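Local coordinates for protein bifunctional cytochrome P450/NADPH--P450 reductase (Deinococcus aerius, PDB 7F3H) that probably hydroxylates organic substrates at a heme iron, in a P450 domain naturally fused to the NADPH-dependent reductase that supplies its electrons, at residues 292-304 against 452-464. Numbering follows the deposited sequence.
Sequences QAYAEVDRLLPGD and RVRERRPHERFSV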
# COMPACT_ATOMS: atom_id res chain seq x y z
N GLN A 292 23.04 2.23 -11.17
CA GLN A 292 22.95 3.64 -10.78
C GLN A 292 22.64 3.78 -9.29
O GLN A 292 23.18 4.67 -8.61
CB GLN A 292 21.85 4.34 -11.57
CG GLN A 292 22.11 4.53 -13.06
CD GLN A 292 20.87 5.11 -13.74
OE1 GLN A 292 20.10 4.39 -14.39
NE2 GLN A 292 20.66 6.41 -13.57
N ALA A 293 21.76 2.92 -8.77
CA ALA A 293 21.44 2.99 -7.34
C ALA A 293 22.63 2.59 -6.46
O ALA A 293 22.86 3.19 -5.39
CB ALA A 293 20.22 2.13 -7.04
N TYR A 294 23.37 1.55 -6.85
CA TYR A 294 24.59 1.22 -6.13
C TYR A 294 25.57 2.41 -6.12
O TYR A 294 26.25 2.68 -5.11
CB TYR A 294 25.25 -0.00 -6.75
CG TYR A 294 24.76 -1.38 -6.29
CD1 TYR A 294 24.69 -1.71 -4.94
CD2 TYR A 294 24.48 -2.38 -7.23
CE1 TYR A 294 24.31 -3.00 -4.55
CE2 TYR A 294 24.11 -3.62 -6.86
CZ TYR A 294 24.02 -3.94 -5.53
OH TYR A 294 23.64 -5.23 -5.20
N ALA A 295 25.69 3.10 -7.26
CA ALA A 295 26.56 4.27 -7.34
C ALA A 295 26.12 5.36 -6.35
O ALA A 295 26.96 5.99 -5.69
CB ALA A 295 26.57 4.81 -8.77
N GLU A 296 24.82 5.65 -6.30
CA GLU A 296 24.30 6.64 -5.36
C GLU A 296 24.63 6.25 -3.91
O GLU A 296 25.12 7.07 -3.12
CB GLU A 296 22.80 6.80 -5.58
CG GLU A 296 22.05 7.54 -4.53
CD GLU A 296 20.73 8.11 -5.07
OE1 GLU A 296 20.72 9.25 -5.60
OE2 GLU A 296 19.69 7.41 -4.96
N VAL A 297 24.36 4.98 -3.56
CA VAL A 297 24.61 4.47 -2.21
C VAL A 297 26.09 4.61 -1.84
O VAL A 297 26.42 4.98 -0.71
CB VAL A 297 24.14 3.00 -2.12
CG1 VAL A 297 24.73 2.31 -0.93
CG2 VAL A 297 22.64 2.92 -2.08
N ASP A 298 26.98 4.31 -2.78
CA ASP A 298 28.41 4.38 -2.48
C ASP A 298 28.88 5.83 -2.41
O ASP A 298 29.73 6.17 -1.59
CB ASP A 298 29.20 3.59 -3.54
CG ASP A 298 28.81 2.10 -3.57
OD1 ASP A 298 28.09 1.64 -2.65
OD2 ASP A 298 29.19 1.39 -4.53
N ARG A 299 28.24 6.71 -3.19
CA ARG A 299 28.51 8.13 -3.09
C ARG A 299 28.15 8.65 -1.70
O ARG A 299 28.94 9.37 -1.08
CB ARG A 299 27.71 8.85 -4.17
CG ARG A 299 27.99 10.30 -4.31
CD ARG A 299 27.54 10.80 -5.68
NE ARG A 299 26.18 10.42 -6.08
CZ ARG A 299 25.90 9.55 -7.06
NH1 ARG A 299 26.89 8.95 -7.72
NH2 ARG A 299 24.63 9.28 -7.38
N LEU A 300 27.00 8.24 -1.18
CA LEU A 300 26.50 8.83 0.06
C LEU A 300 26.91 8.07 1.31
O LEU A 300 26.97 8.67 2.38
CB LEU A 300 24.99 8.92 0.01
CG LEU A 300 24.47 9.98 -0.93
CD1 LEU A 300 22.97 9.77 -1.10
CD2 LEU A 300 24.79 11.34 -0.33
N LEU A 301 27.11 6.75 1.23
CA LEU A 301 27.46 5.93 2.40
C LEU A 301 28.70 5.09 2.17
O LEU A 301 28.61 3.85 2.09
CB LEU A 301 26.31 5.01 2.79
CG LEU A 301 25.03 5.65 3.33
CD1 LEU A 301 24.03 4.53 3.58
CD2 LEU A 301 25.28 6.49 4.61
N PRO A 302 29.88 5.70 2.07
CA PRO A 302 31.09 4.88 1.92
C PRO A 302 31.34 4.07 3.18
O PRO A 302 30.91 4.43 4.28
CB PRO A 302 32.20 5.92 1.68
CG PRO A 302 31.66 7.20 2.32
CD PRO A 302 30.16 7.14 2.20
N GLY A 303 32.06 2.95 3.00
CA GLY A 303 32.35 2.04 4.09
C GLY A 303 31.07 1.63 4.78
O GLY A 303 30.04 1.41 4.14
N ASP A 304 31.12 1.56 6.11
CA ASP A 304 29.96 1.10 6.86
C ASP A 304 29.24 2.27 7.50
O ASP A 304 28.48 2.09 8.46
CB ASP A 304 30.37 0.07 7.91
CG ASP A 304 31.42 0.59 8.88
OD1 ASP A 304 31.79 1.79 8.78
OD2 ASP A 304 31.87 -0.18 9.77
N ARG A 452 19.17 -14.24 -3.46
CA ARG A 452 20.33 -14.47 -2.61
C ARG A 452 21.20 -13.21 -2.51
O ARG A 452 21.28 -12.42 -3.45
CB ARG A 452 21.15 -15.64 -3.12
CG ARG A 452 20.66 -16.94 -2.51
CD ARG A 452 21.21 -18.15 -3.22
NE ARG A 452 20.25 -19.23 -3.14
CZ ARG A 452 20.37 -20.38 -3.78
NH1 ARG A 452 21.42 -20.62 -4.56
NH2 ARG A 452 19.42 -21.30 -3.66
N VAL A 453 21.83 -13.00 -1.35
CA VAL A 453 22.65 -11.81 -1.15
C VAL A 453 24.04 -12.20 -0.67
O VAL A 453 24.23 -13.21 0.03
CB VAL A 453 22.02 -10.78 -0.16
CG1 VAL A 453 20.75 -10.23 -0.73
CG2 VAL A 453 21.78 -11.38 1.20
N ARG A 454 25.02 -11.37 -1.04
CA ARG A 454 26.39 -11.57 -0.56
C ARG A 454 26.99 -10.22 -0.16
O ARG A 454 26.83 -9.22 -0.87
CB ARG A 454 27.25 -12.26 -1.63
CG ARG A 454 28.61 -12.73 -1.14
CD ARG A 454 29.71 -12.64 -2.23
NE ARG A 454 29.61 -11.41 -3.02
CZ ARG A 454 29.98 -11.30 -4.29
NH1 ARG A 454 30.39 -12.40 -4.95
NH2 ARG A 454 29.82 -10.13 -4.93
N GLU A 455 27.69 -10.19 0.98
CA GLU A 455 28.36 -8.97 1.41
C GLU A 455 29.20 -8.36 0.27
O GLU A 455 30.01 -9.05 -0.34
CB GLU A 455 29.27 -9.27 2.61
CG GLU A 455 28.63 -8.98 3.95
CD GLU A 455 29.51 -9.41 5.13
OE1 GLU A 455 29.59 -8.65 6.12
OE2 GLU A 455 30.14 -10.50 5.05
N ARG A 456 28.99 -7.08 0.01
CA ARG A 456 29.85 -6.38 -0.94
C ARG A 456 31.25 -6.22 -0.36
O ARG A 456 31.42 -5.80 0.78
CB ARG A 456 29.25 -5.03 -1.31
CG ARG A 456 27.93 -5.14 -2.07
CD ARG A 456 27.28 -3.80 -2.26
NE ARG A 456 27.98 -3.03 -3.29
CZ ARG A 456 27.99 -1.70 -3.37
NH1 ARG A 456 27.31 -0.96 -2.49
NH2 ARG A 456 28.67 -1.11 -4.36
N ARG A 457 32.22 -6.54 -1.15
CA ARG A 457 33.55 -6.41 -0.59
C ARG A 457 34.08 -4.99 -0.82
O ARG A 457 33.61 -4.30 -1.74
CB ARG A 457 34.48 -7.43 -1.22
CG ARG A 457 33.92 -8.84 -1.25
CD ARG A 457 34.77 -9.77 -2.11
NE ARG A 457 34.32 -11.15 -2.03
CZ ARG A 457 34.01 -11.90 -3.08
NH1 ARG A 457 34.09 -11.39 -4.30
NH2 ARG A 457 33.59 -13.16 -2.91
N PRO A 458 35.04 -4.52 0.00
CA PRO A 458 35.47 -3.10 -0.10
C PRO A 458 35.86 -2.64 -1.49
O PRO A 458 35.39 -1.60 -1.96
CB PRO A 458 36.66 -3.06 0.87
CG PRO A 458 36.25 -4.03 1.94
CD PRO A 458 35.64 -5.19 1.17
N HIS A 459 36.66 -3.42 -2.20
CA HIS A 459 37.08 -3.09 -3.55
C HIS A 459 35.93 -3.13 -4.55
O HIS A 459 36.14 -2.84 -5.73
CB HIS A 459 38.19 -4.04 -3.96
CG HIS A 459 37.73 -5.45 -4.12
ND1 HIS A 459 37.74 -6.35 -3.07
CD2 HIS A 459 37.23 -6.11 -5.19
CE1 HIS A 459 37.28 -7.52 -3.50
NE2 HIS A 459 36.96 -7.40 -4.78
N GLU A 460 34.75 -3.58 -4.13
CA GLU A 460 33.57 -3.67 -4.97
C GLU A 460 32.67 -2.45 -4.86
O GLU A 460 31.70 -2.34 -5.60
CB GLU A 460 32.80 -4.94 -4.64
CG GLU A 460 33.46 -6.15 -5.26
CD GLU A 460 32.87 -7.45 -4.77
OE1 GLU A 460 32.09 -7.44 -3.79
OE2 GLU A 460 33.18 -8.49 -5.39
N ARG A 461 32.99 -1.52 -3.96
CA ARG A 461 32.26 -0.27 -3.85
C ARG A 461 32.81 0.73 -4.85
O ARG A 461 33.95 0.62 -5.30
CB ARG A 461 32.43 0.32 -2.45
CG ARG A 461 32.29 -0.64 -1.27
CD ARG A 461 30.87 -1.04 -1.04
NE ARG A 461 30.02 0.13 -0.83
CZ ARG A 461 29.77 0.71 0.33
NH1 ARG A 461 30.27 0.25 1.46
NH2 ARG A 461 28.98 1.79 0.35
N PHE A 462 31.96 1.67 -5.27
CA PHE A 462 32.39 2.76 -6.14
C PHE A 462 32.87 3.94 -5.28
O PHE A 462 32.90 3.87 -4.05
CB PHE A 462 31.26 3.06 -7.15
CG PHE A 462 30.64 1.79 -7.76
CD1 PHE A 462 31.42 0.92 -8.54
CD2 PHE A 462 29.31 1.45 -7.55
CE1 PHE A 462 30.88 -0.27 -9.10
CE2 PHE A 462 28.75 0.26 -8.10
CZ PHE A 462 29.55 -0.60 -8.87
N SER A 463 33.30 5.04 -5.93
CA SER A 463 33.99 6.17 -5.28
C SER A 463 35.37 5.91 -4.69
O SER A 463 35.71 4.80 -4.27
CB SER A 463 33.21 6.84 -4.14
OG SER A 463 31.93 7.27 -4.51
N VAL A 464 36.14 6.99 -4.64
CA VAL A 464 37.43 7.07 -3.99
C VAL A 464 37.44 8.39 -3.23
O VAL A 464 36.49 9.17 -3.34
CB VAL A 464 38.58 7.00 -4.99
CG1 VAL A 464 38.57 8.23 -5.89
CG2 VAL A 464 39.93 6.89 -4.26
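D298, a buried aspartate near the C-terminal end of helix 287-300, is gripped by two arginines from different directions. R456 meets it end-on, the guanidinium and carboxylate planes only 16° apart. R456 NH1 bonds to D298 OD1 and R456 NH2 lies 2.6 Å from D298 OD2, each oxygen accepting through its syn lone pair. R461 comes side-on and across, its plane turned 62° from the carboxylate, and both NE and NH2 donate to D298 OD1 from above the carboxylate plane. A nearly straight bond of 2.9 Å runs from F462 N to D298 OD2.

The R461 chain, bent at chi2 and chi3, lays its CD over one face of the R456 guanidinium while Y294 CD1 covers the opposite face, 3.7 Å from R456 CZ. The far end of R461 closes on the turn after the helix, its NH2 reaching L301 O at 2.7 Å and its NH1 reaching G303 O. Beside this, F462 sets its ring edge against Y294 CB; the Y294 hydroxyl is hydrogen-bonded to F426 O.

Five N-H bonds on one carboxylate, with two positive charges beside it, would favour its ionised form and fix its rotation, tying the segment after strand 450-455 to this helix end.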